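Local coordinates for putative uncharacterized protein TTHA0988 (Thermus thermophilus, PDB 3OPF) that is of uncertain function but carries urea carboxylase-like carboxyltransferase domains and may bind ATP and act as a hydrolase, at residues A[224-229]-A[280-285]; A[390-395]-A[477-482]. All coordinates share one frame; numbering follows the deposited sequence.

Contact 1. Residues A[224-229]-A[280-285]; sequences LVEEPG and GPVLTA
Glu226 turns CG anti to its carbonyl carbon (chi1 -59°) and bends again at chi2, while Thr284 sets OG1 beside its own backbone N; these torsions bring the hydroxyl up to one carboxylate oxygen. The hydrogen bond they make sits beside a classic beta bulge in an antiparallel pairing of a carboxyltransferase-type domain, Glu226 and Glu227 together facing Val282. Thr284 OG1 donates to Glu226 OE2 over 2.7 Å, on the lone pair anti to the other carboxylate oxygen, and the same hydroxyl also bonds Thr320 on the next strand, 320-325. A valine in place of Thr284 would probably leave Glu226 OE2 without its hydroxyl donor and set the bent carboxylate free to swing into solvent.

Before the bulge the pairing is regular: Leu224 N reaches Thr284 O at 2.9 Å, and the return bond from Thr284 N to Leu224 O is as short. Val225 and Leu283 form the next, non-hydrogen-bonded pair and lie side by side on the buried face, Val225 CG2 against Leu283 CD2 at 3.7 Å, with Trp315 and Leu274 also packed on Leu283. Opposite them, on the face of Val282 and Thr284, Glu226 CB rests on Val282 CG1 at 3.8 Å. Glu227 lays its CB near Val282 CG2, and its extended chain carries OE2 to a salt bridge with Lys279. Val282 N closes the bulge by bonding Glu227 O at 2.7 Å. Val282 O is gripped twice: by Glu226 N, short at 2.7 Å but bent (139° at the hydrogen), and by Glu227 N, longer at 3.3 Å but straighter.

Contact 2. Residues A[390-395]-A[477-482]; sequences FRLRLL and LWLLGQ
Leu479 lies over one face of the Phe390 ring, its CB 4.2 Å from the ring centroid and 13° off the normal, a CH-pi contact. The join is between strand 390-396 of a cyclophilin-like carboxyltransferase domain and the short, weakly bonded helix 477-480 that packs against it; the helix lies in the connection between strands 467-472 and 488-492, the two sheet neighbours of 390-396. The two side chains run past each other in opposite directions, and Leu479 CD2 ends near Phe390 CD1. The backbone Leu479 O lies 3.1 Å from Phe390 CE2. At the ring's edge, close to its plane, sits Gln482 O. The other methyl of Leu479, CD1, passes on along the strand to Leu392 CD2 at 4.0 Å. Leu392 has CG anti to its carbonyl carbon (chi1 -57°), which swings its end toward the helix although its CB does not head there; its CD1 then meets CD2 of Leu480.

Around this apolar core the strand is fixed by backbone bonds from Phe390 and Leu392 to strand 488-492, and Ile489 of that strand also touches Leu392. On the helical side, Gln482 N bonds back to Leu479 O, the same oxygen that lies close to Phe390 CE2. Farther out, Arg393 reaches Asp476, just before the helix, through a salt bridge. The Gln482 amide is held on both ends, OE1 by Val330 N and NE2 by Arg331 O and Asp254 OD2.

Contact 1 closes before contact 2 opens along the chain. Their centres are about 30 Å apart and their nearest atoms about 12 Å, with no touch between them. They belong to different sheets: 224-229 with 280-285 joins strands 221-225 and 282-285 of an antiparallel sheet, whereas 390-395 with 477-482 sets a short helix on strand 390-396 of a mixed sheet. Segment 280-285 and both segments of contact 2 fall in the same carboxyltransferase region, that of subdomains A and B. Contact 1 holds two neighbouring strands together; contact 2 seats a short helix on one strand, in two different sheets of the chain.

Contact 1. Residues A[224-229]-A[280-285]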
loop_
_atom_site.group_PDB
_atom_site.type_symbol
_atom_site.label_atom_id
_atom_site.label_comp_id
_atom_site.label_asym_id
_atom_site.label_seq_id
_atom_site.Cartn_x
_atom_site.Cartn_y
_atom_site.Cartn_z
ATOM N N LEU A 224 10.563 -6.842 -25.450
ATOM C CA LEU A 224 11.826 -7.013 -24.757
ATOM C C LEU A 224 12.217 -5.672 -24.162
ATOM O O LEU A 224 12.190 -4.651 -24.858
ATOM C CB LEU A 224 12.902 -7.486 -25.742
ATOM C CG LEU A 224 14.355 -7.542 -25.263
ATOM C CD1 LEU A 224 14.501 -8.433 -24.050
ATOM C CD2 LEU A 224 15.258 -8.023 -26.398
ATOM N N VAL A 225 12.562 -5.668 -22.877
ATOM C CA VAL A 225 13.053 -4.462 -22.209
ATOM C C VAL A 225 14.536 -4.293 -22.526
ATOM O O VAL A 225 15.372 -5.049 -22.028
ATOM C CB VAL A 225 12.860 -4.531 -20.678
ATOM C CG1 VAL A 225 13.374 -3.249 -20.007
ATOM C CG2 VAL A 225 11.401 -4.769 -20.338
ATOM N N GLU A 226 14.862 -3.315 -23.369
ATOM C CA GLU A 226 16.258 -3.044 -23.709
ATOM C C GLU A 226 16.928 -2.339 -22.536
ATOM O O GLU A 226 18.070 -2.638 -22.187
ATOM C CB GLU A 226 16.369 -2.185 -24.976
ATOM C CG GLU A 226 15.723 -2.784 -26.235
ATOM C CD GLU A 226 16.516 -3.930 -26.862
ATOM O OE1 GLU A 226 17.530 -4.373 -26.283
ATOM O OE2 GLU A 226 16.107 -4.400 -27.943
ATOM N N GLU A 227 16.195 -1.421 -21.917
ATOM C CA GLU A 227 16.730 -0.599 -20.851
ATOM C C GLU A 227 15.571 -0.091 -19.999
ATOM O O GLU A 227 14.617 0.462 -20.529
ATOM C CB GLU A 227 17.512 0.570 -21.454
ATOM C CG GLU A 227 17.931 1.667 -20.481
ATOM C CD GLU A 227 18.583 2.848 -21.189
ATOM O OE1 GLU A 227 19.427 2.626 -22.087
ATOM O OE2 GLU A 227 18.248 4.000 -20.851
ATOM N N PRO A 228 15.653 -0.283 -18.675
ATOM C CA PRO A 228 14.583 0.164 -17.797
ATOM C C PRO A 228 14.571 1.677 -17.579
ATOM O O PRO A 228 15.593 2.336 -17.725
ATOM C CB PRO A 228 14.901 -0.554 -16.482
ATOM C CG PRO A 228 16.360 -0.727 -16.501
ATOM C CD PRO A 228 16.706 -1.001 -17.932
ATOM N N GLY A 229 13.403 2.207 -17.244
ATOM C CA GLY A 229 13.285 3.554 -16.707
ATOM C C GLY A 229 13.603 3.575 -15.223
ATOM O O GLY A 229 14.165 2.623 -14.676
ATOM N N GLY A 280 11.376 6.761 -18.770
ATOM C CA GLY A 280 10.647 5.582 -19.238
ATOM C C GLY A 280 11.610 4.523 -19.735
ATOM O O GLY A 280 12.808 4.779 -19.832
ATOM N N PRO A 281 11.098 3.321 -20.052
ATOM C CA PRO A 281 11.978 2.265 -20.555
ATOM C C PRO A 281 12.202 2.384 -22.054
ATOM O O PRO A 281 11.539 3.183 -22.723
ATOM C CB PRO A 281 11.187 0.998 -20.252
ATOM C CG PRO A 281 9.784 1.417 -20.403
ATOM C CD PRO A 281 9.711 2.852 -19.940
ATOM N N VAL A 282 13.152 1.598 -22.549
ATOM C CA VAL A 282 13.393 1.414 -23.972
ATOM C C VAL A 282 12.939 -0.013 -24.279
ATOM O O VAL A 282 13.463 -0.971 -23.700
ATOM C CB VAL A 282 14.893 1.565 -24.304
ATOM C CG1 VAL A 282 15.148 1.356 -25.784
ATOM C CG2 VAL A 282 15.413 2.938 -23.858
ATOM N N LEU A 283 11.957 -0.144 -25.168
ATOM C CA LEU A 283 11.302 -1.428 -25.434
ATOM C C LEU A 283 11.322 -1.781 -26.916
ATOM O O LEU A 283 11.112 -0.922 -27.762
ATOM C CB LEU A 283 9.853 -1.379 -24.964
ATOM C CG LEU A 283 9.634 -0.958 -23.515
ATOM C CD1 LEU A 283 8.150 -0.700 -23.256
ATOM C CD2 LEU A 283 10.190 -2.018 -22.571
ATOM N N THR A 284 11.554 -3.053 -27.217
ATOM C CA THR A 284 11.530 -3.540 -28.586
ATOM C C THR A 284 10.425 -4.581 -28.760
ATOM O O THR A 284 10.303 -5.496 -27.951
ATOM C CB THR A 284 12.880 -4.147 -28.955
ATOM O OG1 THR A 284 13.876 -3.116 -28.907
ATOM C CG2 THR A 284 12.840 -4.763 -30.357
ATOM N N ALA A 285 9.617 -4.428 -29.805
ATOM C CA ALA A 285 8.514 -5.356 -30.068
ATOM C C ALA A 285 9.052 -6.665 -30.655
ATOM O O ALA A 285 9.928 -6.653 -31.518
ATOM C CB ALA A 285 7.505 -4.734 -31.006
#

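Contact 2. Residues A[390-395]-A[477-482]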
loop_
_atom_site.group_PDB
_atom_site.type_symbol
_atom_site.label_atom_id
_atom_site.label_comp_id
_atom_site.label_asym_id
_atom_site.label_seq_id
_atom_site.Cartn_x
_atom_site.Cartn_y
_atom_site.Cartn_z
ATOM N N PHE A 390 -1.391 22.598 -8.779
ATOM C CA PHE A 390 -2.569 21.788 -8.459
ATOM C C PHE A 390 -3.504 22.500 -7.488
ATOM O O PHE A 390 -3.054 23.188 -6.575
ATOM C CB PHE A 390 -2.160 20.454 -7.839
ATOM C CG PHE A 390 -1.289 19.593 -8.721
ATOM C CD1 PHE A 390 -1.162 19.828 -10.090
ATOM C CD2 PHE A 390 -0.617 18.516 -8.173
ATOM C CE1 PHE A 390 -0.360 19.011 -10.881
ATOM C CE2 PHE A 390 0.179 17.697 -8.962
ATOM C CZ PHE A 390 0.311 17.951 -10.316
ATOM N N ARG A 391 -4.804 22.320 -7.705
ATOM C CA ARG A 391 -5.836 22.753 -6.775
ATOM C C ARG A 391 -6.488 21.484 -6.246
ATOM O O ARG A 391 -7.097 20.739 -7.007
ATOM C CB ARG A 391 -6.879 23.629 -7.476
ATOM C CG ARG A 391 -6.302 24.612 -8.482
ATOM C CD ARG A 391 -5.758 25.852 -7.812
ATOM N NE ARG A 391 -6.831 26.716 -7.326
ATOM C CZ ARG A 391 -6.643 27.880 -6.710
ATOM N NH1 ARG A 391 -5.414 28.344 -6.495
ATOM N NH2 ARG A 391 -7.693 28.588 -6.309
ATOM N N LEU A 392 -6.331 21.220 -4.955
ATOM C CA LEU A 392 -6.843 19.995 -4.352
ATOM C C LEU A 392 -7.964 20.341 -3.389
ATOM O O LEU A 392 -7.765 21.102 -2.448
ATOM C CB LEU A 392 -5.725 19.265 -3.606
ATOM C CG LEU A 392 -4.484 18.892 -4.424
ATOM C CD1 LEU A 392 -3.398 18.342 -3.516
ATOM C CD2 LEU A 392 -4.832 17.877 -5.498
ATOM N N ARG A 393 -9.149 19.795 -3.641
ATOM C CA ARG A 393 -10.267 19.955 -2.724
ATOM C C ARG A 393 -10.085 19.022 -1.526
ATOM O O ARG A 393 -9.645 17.873 -1.680
ATOM C CB ARG A 393 -11.596 19.686 -3.435
ATOM C CG ARG A 393 -11.973 20.764 -4.452
ATOM C CD ARG A 393 -13.049 20.286 -5.419
ATOM N NE ARG A 393 -12.524 19.338 -6.407
ATOM C CZ ARG A 393 -13.233 18.824 -7.411
ATOM N NH1 ARG A 393 -14.509 19.160 -7.582
ATOM N NH2 ARG A 393 -12.669 17.977 -8.257
ATOM N N LEU A 394 -10.407 19.531 -0.339
ATOM C CA LEU A 394 -10.277 18.780 0.907
ATOM C C LEU A 394 -11.626 18.413 1.492
ATOM O O LEU A 394 -12.582 19.185 1.424
ATOM C CB LEU A 394 -9.516 19.597 1.951
ATOM C CG LEU A 394 -8.004 19.740 1.783
ATOM C CD1 LEU A 394 -7.450 20.508 2.972
ATOM C CD2 LEU A 394 -7.303 18.378 1.623
ATOM N N LEU A 395 -11.680 17.230 2.087
ATOM C CA LEU A 395 -12.838 16.783 2.841
ATOM C C LEU A 395 -12.377 16.552 4.280
ATOM O O LEU A 395 -11.192 16.282 4.508
ATOM C CB LEU A 395 -13.392 15.490 2.244
ATOM C CG LEU A 395 -13.793 15.532 0.763
ATOM C CD1 LEU A 395 -14.047 14.129 0.225
ATOM C CD2 LEU A 395 -15.016 16.403 0.572
ATOM N N LEU A 477 -7.441 13.003 -6.740
ATOM C CA LEU A 477 -6.358 12.052 -6.458
ATOM C C LEU A 477 -5.412 11.825 -7.634
ATOM O O LEU A 477 -4.200 11.709 -7.444
ATOM C CB LEU A 477 -6.923 10.704 -5.995
ATOM C CG LEU A 477 -6.776 10.413 -4.505
ATOM C CD1 LEU A 477 -7.747 9.324 -4.072
ATOM C CD2 LEU A 477 -5.339 10.004 -4.215
ATOM N N TRP A 478 -5.962 11.768 -8.843
ATOM C CA TRP A 478 -5.152 11.566 -10.053
ATOM C C TRP A 478 -4.018 12.597 -10.192
ATOM O O TRP A 478 -2.934 12.258 -10.674
ATOM C CB TRP A 478 -6.038 11.568 -11.303
ATOM C CG TRP A 478 -6.549 12.916 -11.658
ATOM C CD1 TRP A 478 -7.556 13.603 -11.041
ATOM C CD2 TRP A 478 -6.067 13.761 -12.702
ATOM N NE1 TRP A 478 -7.733 14.828 -11.641
ATOM C CE2 TRP A 478 -6.830 14.950 -12.665
ATOM C CE3 TRP A 478 -5.063 13.632 -13.665
ATOM C CZ2 TRP A 478 -6.617 15.999 -13.556
ATOM C CZ3 TRP A 478 -4.857 14.674 -14.552
ATOM C CH2 TRP A 478 -5.629 15.840 -14.493
ATOM N N LEU A 479 -4.264 13.844 -9.776
ATOM C CA LEU A 479 -3.245 14.905 -9.857
ATOM C C LEU A 479 -1.984 14.547 -9.064
ATOM O O LEU A 479 -0.865 14.831 -9.494
ATOM C CB LEU A 479 -3.800 16.244 -9.351
ATOM C CG LEU A 479 -4.849 16.939 -10.217
ATOM C CD1 LEU A 479 -5.532 18.064 -9.424
ATOM C CD2 LEU A 479 -4.234 17.483 -11.510
ATOM N N LEU A 480 -2.169 13.917 -7.905
ATOM C CA LEU A 480 -1.049 13.555 -7.049
ATOM C C LEU A 480 -0.226 12.409 -7.635
ATOM O O LEU A 480 0.946 12.244 -7.290
ATOM C CB LEU A 480 -1.532 13.239 -5.632
ATOM C CG LEU A 480 -2.121 14.477 -4.931
ATOM C CD1 LEU A 480 -2.726 14.125 -3.581
ATOM C CD2 LEU A 480 -1.065 15.557 -4.766
ATOM N N GLY A 481 -0.825 11.648 -8.546
ATOM C CA GLY A 481 -0.094 10.650 -9.324
ATOM C C GLY A 481 0.805 11.280 -10.372
ATOM O O GLY A 481 1.635 10.591 -10.979
ATOM N N GLN A 482 0.620 12.584 -10.598
ATOM C CA GLN A 482 1.463 13.365 -11.508
ATOM C C GLN A 482 2.323 14.424 -10.783
ATOM O O GLN A 482 2.938 15.276 -11.422
ATOM C CB GLN A 482 0.580 14.039 -12.567
ATOM C CG GLN A 482 -0.159 13.057 -13.469
ATOM C CD GLN A 482 0.780 12.172 -14.279
ATOM O OE1 GLN A 482 1.957 12.494 -14.453
ATOM N NE2 GLN A 482 0.255 11.049 -14.783
#